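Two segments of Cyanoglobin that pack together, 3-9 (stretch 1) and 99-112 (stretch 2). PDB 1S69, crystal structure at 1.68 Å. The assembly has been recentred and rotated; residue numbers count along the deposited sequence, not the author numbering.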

# COMPACT_ATOMS: atom_id res chain seq x y z
N THR A 3 -3.29 -9.55 -16.12
CA THR A 3 -3.17 -9.33 -14.65
C THR A 3 -3.84 -8.03 -14.21
O THR A 3 -4.10 -7.13 -15.01
CB THR A 3 -1.71 -9.29 -14.21
OG1 THR A 3 -1.08 -8.22 -14.89
CG2 THR A 3 -0.97 -10.55 -14.63
N LEU A 4 -4.10 -7.91 -12.89
CA LEU A 4 -4.53 -6.64 -12.31
C LEU A 4 -3.55 -5.52 -12.65
O LEU A 4 -3.95 -4.44 -13.03
CB LEU A 4 -4.67 -6.80 -10.78
CG LEU A 4 -5.17 -5.61 -9.96
CD1 LEU A 4 -6.47 -5.07 -10.51
CD2 LEU A 4 -5.35 -6.09 -8.50
N TYR A 5 -2.26 -5.79 -12.49
CA TYR A 5 -1.23 -4.86 -12.89
C TYR A 5 -1.47 -4.33 -14.30
O TYR A 5 -1.57 -3.14 -14.50
CB TYR A 5 0.11 -5.57 -12.81
CG TYR A 5 1.33 -4.72 -13.13
CD1 TYR A 5 1.69 -3.64 -12.32
CD2 TYR A 5 2.12 -5.02 -14.25
CE1 TYR A 5 2.79 -2.88 -12.60
CE2 TYR A 5 3.25 -4.29 -14.53
CZ TYR A 5 3.59 -3.23 -13.69
OH TYR A 5 4.71 -2.49 -13.96
N GLU A 6 -1.61 -5.24 -15.27
CA GLU A 6 -1.91 -4.83 -16.64
C GLU A 6 -3.24 -4.02 -16.78
O GLU A 6 -3.29 -2.98 -17.42
CB GLU A 6 -1.93 -6.07 -17.54
CG GLU A 6 -0.54 -6.46 -17.92
CD GLU A 6 -0.38 -7.89 -18.35
OE1 GLU A 6 -1.30 -8.79 -18.18
OE2 GLU A 6 0.75 -8.13 -18.86
N LYS A 7 -4.30 -4.49 -16.13
CA LYS A 7 -5.59 -3.83 -16.27
C LYS A 7 -5.61 -2.39 -15.77
O LYS A 7 -6.34 -1.54 -16.29
CB LYS A 7 -6.65 -4.65 -15.54
CG LYS A 7 -6.94 -5.98 -16.22
CD LYS A 7 -7.94 -6.69 -15.38
CE LYS A 7 -8.23 -8.05 -15.91
NZ LYS A 7 -8.94 -8.74 -14.83
N LEU A 8 -4.80 -2.17 -14.71
CA LEU A 8 -4.67 -0.86 -14.08
C LEU A 8 -3.89 0.07 -14.96
O LEU A 8 -4.06 1.26 -14.86
CB LEU A 8 -3.91 -1.06 -12.76
CG LEU A 8 -4.77 -1.61 -11.61
CD1 LEU A 8 -3.89 -2.00 -10.39
CD2 LEU A 8 -5.86 -0.53 -11.23
N GLY A 9 -3.00 -0.46 -15.80
CA GLY A 9 -2.22 0.38 -16.67
C GLY A 9 -0.73 0.20 -16.46
O GLY A 9 0.06 1.01 -16.93
N GLY A 99 -9.33 7.78 -11.62
CA GLY A 99 -10.28 7.37 -12.62
C GLY A 99 -10.26 5.89 -12.79
O GLY A 99 -10.87 5.40 -13.75
N VAL A 100 -9.61 5.15 -11.88
CA VAL A 100 -9.62 3.69 -11.93
C VAL A 100 -11.04 3.29 -11.75
O VAL A 100 -11.69 3.81 -10.86
CB VAL A 100 -8.68 3.01 -10.89
CG1 VAL A 100 -8.87 1.48 -10.89
CG2 VAL A 100 -7.23 3.44 -11.15
N PRO A 101 -11.55 2.43 -12.64
CA PRO A 101 -12.94 1.96 -12.56
C PRO A 101 -13.21 1.17 -11.30
O PRO A 101 -12.30 0.47 -10.77
CB PRO A 101 -13.07 1.00 -13.78
CG PRO A 101 -11.75 0.80 -14.26
CD PRO A 101 -10.85 1.93 -13.85
N GLU A 102 -14.47 1.20 -10.87
CA GLU A 102 -14.85 0.55 -9.61
C GLU A 102 -14.55 -0.92 -9.52
O GLU A 102 -14.20 -1.42 -8.48
CB GLU A 102 -16.33 0.77 -9.30
CG GLU A 102 -16.76 2.18 -9.62
CD GLU A 102 -16.89 3.11 -8.40
OE1 GLU A 102 -18.08 3.24 -7.95
OE2 GLU A 102 -15.84 3.73 -7.93
N ASP A 103 -14.74 -1.66 -10.61
CA ASP A 103 -14.47 -3.08 -10.57
C ASP A 103 -12.93 -3.38 -10.29
O ASP A 103 -12.57 -4.40 -9.68
CB ASP A 103 -14.94 -3.69 -11.90
CG ASP A 103 -13.99 -3.37 -13.05
OD1 ASP A 103 -13.94 -2.18 -13.49
OD2 ASP A 103 -13.20 -4.23 -13.51
N LEU A 104 -12.03 -2.47 -10.72
CA LEU A 104 -10.60 -2.66 -10.47
C LEU A 104 -10.24 -2.18 -9.06
O LEU A 104 -9.43 -2.81 -8.34
CB LEU A 104 -9.75 -1.98 -11.53
CG LEU A 104 -9.83 -2.57 -12.96
CD1 LEU A 104 -8.74 -1.94 -13.87
CD2 LEU A 104 -9.75 -4.06 -13.00
N ILE A 105 -10.88 -1.09 -8.65
CA ILE A 105 -10.74 -0.61 -7.28
C ILE A 105 -11.09 -1.73 -6.33
O ILE A 105 -10.33 -1.97 -5.41
CB ILE A 105 -11.52 0.73 -6.99
CG1 ILE A 105 -10.90 1.86 -7.82
CG2 ILE A 105 -11.41 1.10 -5.49
CD1 ILE A 105 -11.62 3.16 -7.72
N ALA A 106 -12.20 -2.41 -6.56
CA ALA A 106 -12.57 -3.62 -5.80
C ALA A 106 -11.53 -4.78 -5.75
O ALA A 106 -11.36 -5.43 -4.67
CB ALA A 106 -13.82 -4.16 -6.34
N GLU A 107 -10.89 -5.12 -6.88
CA GLU A 107 -9.82 -6.14 -6.91
C GLU A 107 -8.63 -5.70 -6.03
O GLU A 107 -8.06 -6.50 -5.30
CB GLU A 107 -9.27 -6.35 -8.32
CG GLU A 107 -10.22 -7.12 -9.18
CD GLU A 107 -9.61 -7.52 -10.49
OE1 GLU A 107 -8.43 -7.96 -10.50
OE2 GLU A 107 -10.31 -7.37 -11.50
N VAL A 108 -8.28 -4.42 -6.12
CA VAL A 108 -7.25 -3.88 -5.25
C VAL A 108 -7.64 -3.97 -3.76
O VAL A 108 -6.79 -4.34 -2.94
CB VAL A 108 -6.90 -2.44 -5.61
CG1 VAL A 108 -5.87 -1.82 -4.54
CG2 VAL A 108 -6.26 -2.38 -6.99
N ALA A 109 -8.90 -3.62 -3.43
CA ALA A 109 -9.39 -3.71 -2.04
C ALA A 109 -9.22 -5.12 -1.45
O ALA A 109 -8.87 -5.27 -0.27
CB ALA A 109 -10.87 -3.25 -1.95
N ALA A 110 -9.48 -6.14 -2.28
CA ALA A 110 -9.33 -7.53 -1.88
C ALA A 110 -7.84 -7.89 -1.58
O ALA A 110 -7.53 -8.64 -0.66
CB ALA A 110 -9.92 -8.45 -2.97
N VAL A 111 -6.91 -7.32 -2.32
CA VAL A 111 -5.50 -7.52 -2.02
C VAL A 111 -5.04 -6.86 -0.68
O VAL A 111 -4.38 -7.51 0.19
CB VAL A 111 -4.62 -7.01 -3.25
CG1 VAL A 111 -3.09 -7.01 -2.98
CG2 VAL A 111 -4.95 -7.83 -4.46
N ALA A 112 -5.34 -5.56 -0.59
CA ALA A 112 -4.98 -4.69 0.52
C ALA A 112 -5.60 -5.19 1.83
O ALA A 112 -4.97 -5.10 2.86
CB ALA A 112 -5.37 -3.18 0.19
O HOH W 1 -7.34 -8.86 -12.59

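Helices that meet in a small globin fold commonly pack through an apolar centre bordered by charged side chains, and the contact between residues 3-9 and 99-112 of Cyanoglobin is a compact example.

At the centre are L4, L8 and L104. L104 points from its helix toward the partner, whereas L4 and L8, one helical turn apart, leave their backbone sideways and bring their side-chain ends nearer to the other stretch. L104 meets both: its CD2 lies 4.2 Å from L4 CD1, and its CD1 lies 4.2 Å from L8 CD2. The fit is close enough for L104 to touch backbone as well, with L104 CD1 only 3.4 Å from K7 O. This is a van der Waals contact with a carbonyl oxygen, and it places the leucine methyl against the surface of the short helix itself.

Valines extend the centre along the longer stretch. V108, one turn beyond L104, is shared by the two leucines of the short helix: its CG2 is 4.1 Å from L4 CD2 and 4.2 Å from L8 CD1. The short helix 4-8 runs roughly antiparallel to helix 102-112, with 145° between their N-to-C directions and a closest axial approach of 10.8 Å. That separation leaves room for leucine side chains between the backbones. The antiparallel sense of the helices accounts for the order of the remaining partners. L8, later in its stretch, reaches back to V100, where L8 CD2 and V100 CG1 approach to 3.6 Å; L4, earlier in its stretch, reaches forward to V111, where L4 CD2 and V111 CG2 stand 4.4 Å apart in a looser contact. V100 precedes the helix, so the apolar strip begins in the loop and continues through L104, V108 and V111 on the helix.

Toward the edge, apolar and polar contacts overlap. K7 CB lies 3.8 Å from L104 CD1, so the base of the lysine side chain covers part of the leucine, while its long extended chain carries the ammonium group outward. E107 also borders the centre, with its OE1 3.5 Å from L4 CD1. No hydrogen bond joins the two stretches directly. The two charged groups form a long salt bridge, K7 NZ to E107 OE2 at 3.9 Å. A water makes the tighter connection: it accepts a hydrogen bond from K7 NZ at 2.8 Å and donates one to E107 OE1 at 2.5 Å, so the charged pair is linked through solvent as well as by direct attraction.

The start of the short helix is secured within its own stretch. T3 caps it by accepting a hydrogen bond from E6 N at T3 OG1, 3.1 Å away, and T3 N in turn donates to E6 OE1 at 3.0 Å. Neither residue touches the other stretch, but this reciprocal pairing satisfies polar groups at the helix start, immediately before L4 enters the apolar contact.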